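Local coordinates for foldase protein PrsA (Bacillus subtilis, PDB 4WO7) that assists the folding of secreted proteins outside the cell after translocation and has peptidyl-prolyl cis-trans isomerase activity, at residues I102-L116 and M215-L228. Sequence-based numbering, arbitrary orientation.
Sequences IKVTDADIKEYWEGL and MKKELKSEVLEQKL
Leu219 and Val223, one turn apart on helix 216-228, receive the apolar side of helix 106-113, the two axes crossing nearly at right angles (99°). Tyr112 enters as a knob into the hole made by Leu219, Glu222, Val223 and Gln226; its CG stands anti to the backbone N (chi1 -174°), which sends the ring across the partner helix. The two branches of Leu219 let it serve several partners: CD2 meets the ring edge at Tyr112 CE2 (3.6 Å) and also touches Leu116, while CD1 lies at the indole edge, 3.6 Å from Trp113 CD1. Met215, a selenomethionine, adds a Met-aromatic contact at that edge through SE. Val223 splits likewise, CG2 against Tyr112 CB and CG1 3.6 Å from Val104 CG1. Ile109 lays CD1 on the methylenes that Lys220 offers, and Ile102 packs on Leu224.

Polar bonds accompany these apolar contacts. Tyr112 OH gives Glu222 OE1 a weak hydrogen bond (2.9 Å). Lys227, its chain extended, brings NZ to Asp108 OD2 (3.0 Å) from one face of the carboxylate; Thr105 N reaches the same oxygen from the opposite face, within the Thr105-Asp108 capping box. Lys216 NZ, also bonded to Tyr212, forms a salt bridge with Asp106 OD2 (2.9 Å), whose hydrogen bond is weak in geometry.

Chemically, an apolar centre edged by ion pairs joins the segments that precede and follow the four-stranded sheet in the chain, and Asp108 couples the start of helix 106-113 to its partner.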
loop_
_atom_site.group_PDB
_atom_site.type_symbol
_atom_site.label_atom_id
_atom_site.label_comp_id
_atom_site.label_asym_id
_atom_site.label_seq_id
_atom_site.Cartn_x
_atom_site.Cartn_y
_atom_site.Cartn_z
ATOM N N ILE A 102 -9.460 13.237 21.679
ATOM C CA ILE A 102 -9.564 14.186 20.564
ATOM C C ILE A 102 -10.501 15.328 20.915
ATOM O O ILE A 102 -11.598 15.103 21.429
ATOM C CB ILE A 102 -10.075 13.531 19.264
ATOM C CG1 ILE A 102 -9.053 12.530 18.735
ATOM C CG2 ILE A 102 -10.384 14.608 18.192
ATOM C CD1 ILE A 102 -9.556 11.705 17.573
ATOM N N LYS A 103 -10.055 16.550 20.651
ATOM C CA LYS A 103 -10.887 17.736 20.830
ATOM C C LYS A 103 -10.929 18.559 19.540
ATOM O O LYS A 103 -9.879 18.946 19.023
ATOM C CB LYS A 103 -10.366 18.556 22.005
ATOM C CG LYS A 103 -10.392 17.755 23.292
ATOM C CD LYS A 103 -9.842 18.536 24.459
ATOM C CE LYS A 103 -9.867 17.704 25.731
ATOM N NZ LYS A 103 -9.387 18.469 26.910
ATOM N N VAL A 104 -12.126 18.825 19.016
ATOM C CA VAL A 104 -12.248 19.703 17.851
ATOM C C VAL A 104 -12.516 21.122 18.340
ATOM O O VAL A 104 -13.389 21.356 19.179
ATOM C CB VAL A 104 -13.372 19.286 16.847
ATOM C CG1 VAL A 104 -13.424 17.782 16.691
ATOM C CG2 VAL A 104 -14.755 19.766 17.267
ATOM N N THR A 105 -11.700 22.053 17.865
ATOM C CA THR A 105 -11.855 23.461 18.187
ATOM C C THR A 105 -12.910 24.077 17.283
ATOM O O THR A 105 -13.354 23.448 16.325
ATOM C CB THR A 105 -10.530 24.204 18.012
ATOM O OG1 THR A 105 -10.136 24.153 16.634
ATOM C CG2 THR A 105 -9.459 23.554 18.874
ATOM N N ASP A 106 -13.315 25.304 17.592
ATOM C CA ASP A 106 -14.252 26.030 16.741
ATOM C C ASP A 106 -13.573 26.472 15.457
ATOM O O ASP A 106 -14.238 26.735 14.453
ATOM C CB ASP A 106 -14.847 27.237 17.463
ATOM C CG ASP A 106 -15.731 26.829 18.605
ATOM O OD1 ASP A 106 -15.708 25.623 18.915
ATOM O OD2 ASP A 106 -16.515 27.667 19.108
ATOM N N ALA A 107 -12.247 26.558 15.490
ATOM C CA ALA A 107 -11.495 26.840 14.283
ATOM C C ALA A 107 -11.696 25.688 13.318
ATOM O O ALA A 107 -11.897 25.900 12.128
ATOM C CB ALA A 107 -10.015 27.031 14.588
ATOM N N ASP A 108 -11.670 24.468 13.842
ATOM C CA ASP A 108 -11.906 23.286 13.022
ATOM C C ASP A 108 -13.330 23.278 12.453
ATOM O O ASP A 108 -13.550 22.802 11.339
ATOM C CB ASP A 108 -11.651 22.011 13.827
ATOM C CG ASP A 108 -10.208 21.891 14.294
ATOM O OD1 ASP A 108 -9.322 22.492 13.649
ATOM O OD2 ASP A 108 -9.960 21.204 15.309
ATOM N N ILE A 109 -14.297 23.792 13.214
ATOM C CA ILE A 109 -15.691 23.761 12.772
ATOM C C ILE A 109 -15.966 24.828 11.725
ATOM O O ILE A 109 -16.614 24.558 10.712
ATOM C CB ILE A 109 -16.690 24.000 13.928
ATOM C CG1 ILE A 109 -16.450 23.039 15.088
ATOM C CG2 ILE A 109 -18.130 23.867 13.422
ATOM C CD1 ILE A 109 -17.164 23.457 16.359
ATOM N N LYS A 110 -15.472 26.037 11.968
ATOM C CA LYS A 110 -15.680 27.130 11.029
ATOM C C LYS A 110 -14.881 26.821 9.776
ATOM O O LYS A 110 -15.282 27.169 8.668
ATOM C CB LYS A 110 -15.268 28.476 11.627
ATOM C CG LYS A 110 -15.913 29.673 10.924
ATOM C CD LYS A 110 -15.661 30.981 11.661
ATOM C CE LYS A 110 -14.479 31.742 11.079
ATOM N NZ LYS A 110 -14.834 32.487 9.835
ATOM N N GLU A 111 -13.753 26.146 9.973
ATOM C CA GLU A 111 -12.909 25.685 8.878
ATOM C C GLU A 111 -13.602 24.634 8.031
ATOM O O GLU A 111 -13.332 24.518 6.839
ATOM C CB GLU A 111 -11.617 25.088 9.421
ATOM C CG GLU A 111 -10.726 24.479 8.362
ATOM C CD GLU A 111 -9.435 23.941 8.939
ATOM O OE1 GLU A 111 -8.615 23.409 8.162
ATOM O OE2 GLU A 111 -9.240 24.047 10.170
ATOM N N TYR A 112 -14.426 23.809 8.666
ATOM C CA TYR A 112 -15.192 22.802 7.944
ATOM C C TYR A 112 -16.380 23.456 7.238
ATOM O O TYR A 112 -16.733 23.083 6.116
ATOM C CB TYR A 112 -15.667 21.694 8.880
ATOM C CG TYR A 112 -16.347 20.549 8.158
ATOM C CD1 TYR A 112 -15.602 19.543 7.555
ATOM C CD2 TYR A 112 -17.729 20.483 8.061
ATOM C CE1 TYR A 112 -16.218 18.499 6.886
ATOM C CE2 TYR A 112 -18.352 19.442 7.390
ATOM C CZ TYR A 112 -17.592 18.453 6.807
ATOM O OH TYR A 112 -18.216 17.420 6.142
ATOM N N TRP A 113 -17.004 24.420 7.912
ATOM C CA TRP A 113 -18.134 25.146 7.353
ATOM C C TRP A 113 -17.708 25.816 6.051
ATOM O O TRP A 113 -18.344 25.630 5.016
ATOM C CB TRP A 113 -18.623 26.187 8.371
ATOM C CG TRP A 113 -19.830 26.976 7.984
ATOM C CD1 TRP A 113 -21.135 26.602 8.129
ATOM C CD2 TRP A 113 -19.850 28.288 7.408
ATOM N NE1 TRP A 113 -21.967 27.596 7.670
ATOM C CE2 TRP A 113 -21.201 28.640 7.215
ATOM C CE3 TRP A 113 -18.857 29.191 7.016
ATOM C CZ2 TRP A 113 -21.584 29.854 6.659
ATOM C CZ3 TRP A 113 -19.241 30.397 6.461
ATOM C CH2 TRP A 113 -20.591 30.718 6.288
ATOM N N GLU A 114 -16.635 26.599 6.106
ATOM C CA GLU A 114 -16.034 27.168 4.903
ATOM C C GLU A 114 -15.260 26.050 4.203
ATOM O O GLU A 114 -14.215 25.611 4.675
ATOM C CB GLU A 114 -15.149 28.365 5.247
ATOM C CG GLU A 114 -13.904 28.022 6.041
ATOM C CD GLU A 114 -13.402 29.178 6.890
ATOM O OE1 GLU A 114 -13.982 30.282 6.813
ATOM O OE2 GLU A 114 -12.420 28.979 7.637
ATOM N N GLY A 115 -15.767 25.603 3.064
ATOM C CA GLY A 115 -15.238 24.429 2.398
ATOM C C GLY A 115 -16.452 23.580 2.074
ATOM O O GLY A 115 -16.413 22.685 1.232
ATOM N N LEU A 116 -17.533 23.862 2.797
ATOM C CA LEU A 116 -18.864 23.356 2.491
ATOM C C LEU A 116 -19.594 24.340 1.545
ATOM O O LEU A 116 -20.758 24.141 1.193
ATOM C CB LEU A 116 -19.643 23.134 3.799
ATOM C CG LEU A 116 -20.134 21.725 4.172
ATOM C CD1 LEU A 116 -19.081 20.634 3.935
ATOM C CD2 LEU A 116 -20.578 21.693 5.635
HETATM N N MSE A 215 -25.860 25.734 12.209
HETATM C CA MSE A 215 -25.362 24.458 11.718
HETATM C C MSE A 215 -24.185 23.939 12.529
HETATM O O MSE A 215 -23.687 22.838 12.295
HETATM C CB MSE A 215 -24.940 24.634 10.276
HETATM C CG MSE A 215 -24.710 23.392 9.500
HETATM SE SE MSE A 215 -24.611 24.034 7.697
HETATM C CE MSE A 215 -24.259 22.375 6.758
ATOM N N LYS A 216 -23.747 24.758 13.475
ATOM C CA LYS A 216 -22.528 24.520 14.232
ATOM C C LYS A 216 -22.421 23.119 14.826
ATOM O O LYS A 216 -21.434 22.421 14.597
ATOM C CB LYS A 216 -22.432 25.550 15.352
ATOM C CG LYS A 216 -21.107 25.585 16.079
ATOM C CD LYS A 216 -21.177 26.577 17.218
ATOM C CE LYS A 216 -19.924 26.547 18.067
ATOM N NZ LYS A 216 -18.773 27.165 17.354
ATOM N N LYS A 217 -23.431 22.711 15.589
ATOM C CA LYS A 217 -23.335 21.465 16.345
ATOM C C LYS A 217 -23.284 20.217 15.466
ATOM O O LYS A 217 -22.582 19.263 15.805
ATOM C CB LYS A 217 -24.504 21.341 17.323
ATOM C CG LYS A 217 -24.635 22.500 18.300
ATOM C CD LYS A 217 -25.466 22.117 19.517
ATOM C CE LYS A 217 -25.428 23.219 20.565
ATOM N NZ LYS A 217 -26.169 22.871 21.809
ATOM N N GLU A 218 -24.006 20.207 14.347
ATOM C CA GLU A 218 -23.952 19.058 13.448
ATOM C C GLU A 218 -22.598 18.968 12.766
ATOM O O GLU A 218 -22.102 17.869 12.522
ATOM C CB GLU A 218 -25.071 19.102 12.393
ATOM C CG GLU A 218 -26.457 18.746 12.912
ATOM C CD GLU A 218 -26.486 17.347 13.504
ATOM O OE1 GLU A 218 -25.847 16.442 12.922
ATOM O OE2 GLU A 218 -27.134 17.152 14.553
ATOM N N LEU A 219 -21.991 20.109 12.463
ATOM C CA LEU A 219 -20.695 20.089 11.802
ATOM C C LEU A 219 -19.608 19.630 12.765
ATOM O O LEU A 219 -18.650 18.979 12.353
ATOM C CB LEU A 219 -20.352 21.463 11.226
ATOM C CG LEU A 219 -21.252 21.895 10.066
ATOM C CD1 LEU A 219 -20.819 23.248 9.518
ATOM C CD2 LEU A 219 -21.326 20.839 8.957
ATOM N N LYS A 220 -19.752 19.971 14.042
ATOM C CA LYS A 220 -18.800 19.517 15.046
ATOM C C LYS A 220 -18.804 17.988 15.070
ATOM O O LYS A 220 -17.755 17.348 15.152
ATOM C CB LYS A 220 -19.131 20.082 16.425
ATOM C CG LYS A 220 -17.979 19.947 17.404
ATOM C CD LYS A 220 -18.285 20.556 18.760
ATOM C CE LYS A 220 -17.033 20.652 19.624
ATOM N NZ LYS A 220 -17.319 21.327 20.920
ATOM N N SER A 221 -19.999 17.410 14.992
ATOM C CA SER A 221 -20.152 15.964 15.034
ATOM C C SER A 221 -19.531 15.356 13.785
ATOM O O SER A 221 -18.934 14.281 13.842
ATOM C CB SER A 221 -21.628 15.574 15.154
ATOM O OG SER A 221 -22.134 15.888 16.441
ATOM N N GLU A 222 -19.668 16.051 12.659
ATOM C CA GLU A 222 -19.061 15.603 11.412
ATOM C C GLU A 222 -17.537 15.694 11.440
ATOM O O GLU A 222 -16.857 14.789 10.954
ATOM C CB GLU A 222 -19.583 16.413 10.228
ATOM C CG GLU A 222 -20.993 16.070 9.793
ATOM C CD GLU A 222 -21.355 16.735 8.477
ATOM O OE1 GLU A 222 -20.596 16.564 7.500
ATOM O OE2 GLU A 222 -22.394 17.429 8.418
ATOM N N VAL A 223 -17.002 16.778 12.003
ATOM C CA VAL A 223 -15.551 16.936 12.090
ATOM C C VAL A 223 -14.963 15.799 12.895
ATOM O O VAL A 223 -13.956 15.214 12.503
ATOM C CB VAL A 223 -15.130 18.280 12.750
ATOM C CG1 VAL A 223 -13.633 18.265 13.124
ATOM C CG2 VAL A 223 -15.449 19.471 11.851
ATOM N N LEU A 224 -15.600 15.490 14.019
ATOM C CA LEU A 224 -15.128 14.433 14.895
ATOM C C LEU A 224 -15.157 13.077 14.200
ATOM O O LEU A 224 -14.224 12.288 14.333
ATOM C CB LEU A 224 -15.973 14.386 16.164
ATOM C CG LEU A 224 -15.637 13.267 17.154
ATOM C CD1 LEU A 224 -14.195 13.358 17.655
ATOM C CD2 LEU A 224 -16.626 13.307 18.303
ATOM N N GLU A 225 -16.216 12.813 13.443
ATOM C CA GLU A 225 -16.326 11.538 12.746
ATOM C C GLU A 225 -15.239 11.441 11.694
ATOM O O GLU A 225 -14.756 10.356 11.381
ATOM C CB GLU A 225 -17.690 11.375 12.083
ATOM C CG GLU A 225 -17.982 9.926 11.715
ATOM C CD GLU A 225 -19.414 9.690 11.295
ATOM O OE1 GLU A 225 -20.269 10.552 11.581
ATOM O OE2 GLU A 225 -19.685 8.636 10.680
ATOM N N GLN A 226 -14.851 12.592 11.160
ATOM C CA GLN A 226 -13.811 12.648 10.145
ATOM C C GLN A 226 -12.436 12.386 10.760
ATOM O O GLN A 226 -11.594 11.716 10.159
ATOM C CB GLN A 226 -13.842 13.999 9.422
ATOM C CG GLN A 226 -12.905 14.062 8.231
ATOM C CD GLN A 226 -12.828 15.440 7.607
ATOM O OE1 GLN A 226 -13.006 16.456 8.280
ATOM N NE2 GLN A 226 -12.536 15.482 6.312
ATOM N N LYS A 227 -12.209 12.909 11.959
ATOM C CA LYS A 227 -10.936 12.708 12.636
ATOM C C LYS A 227 -10.837 11.287 13.167
ATOM O O LYS A 227 -9.745 10.791 13.428
ATOM C CB LYS A 227 -10.762 13.705 13.782
ATOM C CG LYS A 227 -10.445 15.117 13.321
ATOM C CD LYS A 227 -10.057 16.020 14.485
ATOM C CE LYS A 227 -9.706 17.426 14.010
ATOM N NZ LYS A 227 -9.276 18.311 15.131
ATOM N N LEU A 228 -11.985 10.633 13.322
ATOM C CA LEU A 228 -12.026 9.257 13.811
ATOM C C LEU A 228 -11.700 8.231 12.724
ATOM O O LEU A 228 -11.390 7.078 13.034
ATOM C CB LEU A 228 -13.396 8.965 14.432
ATOM C CG LEU A 228 -13.571 9.601 15.815
ATOM C CD1 LEU A 228 -15.027 9.573 16.265
ATOM C CD2 LEU A 228 -12.691 8.896 16.844
#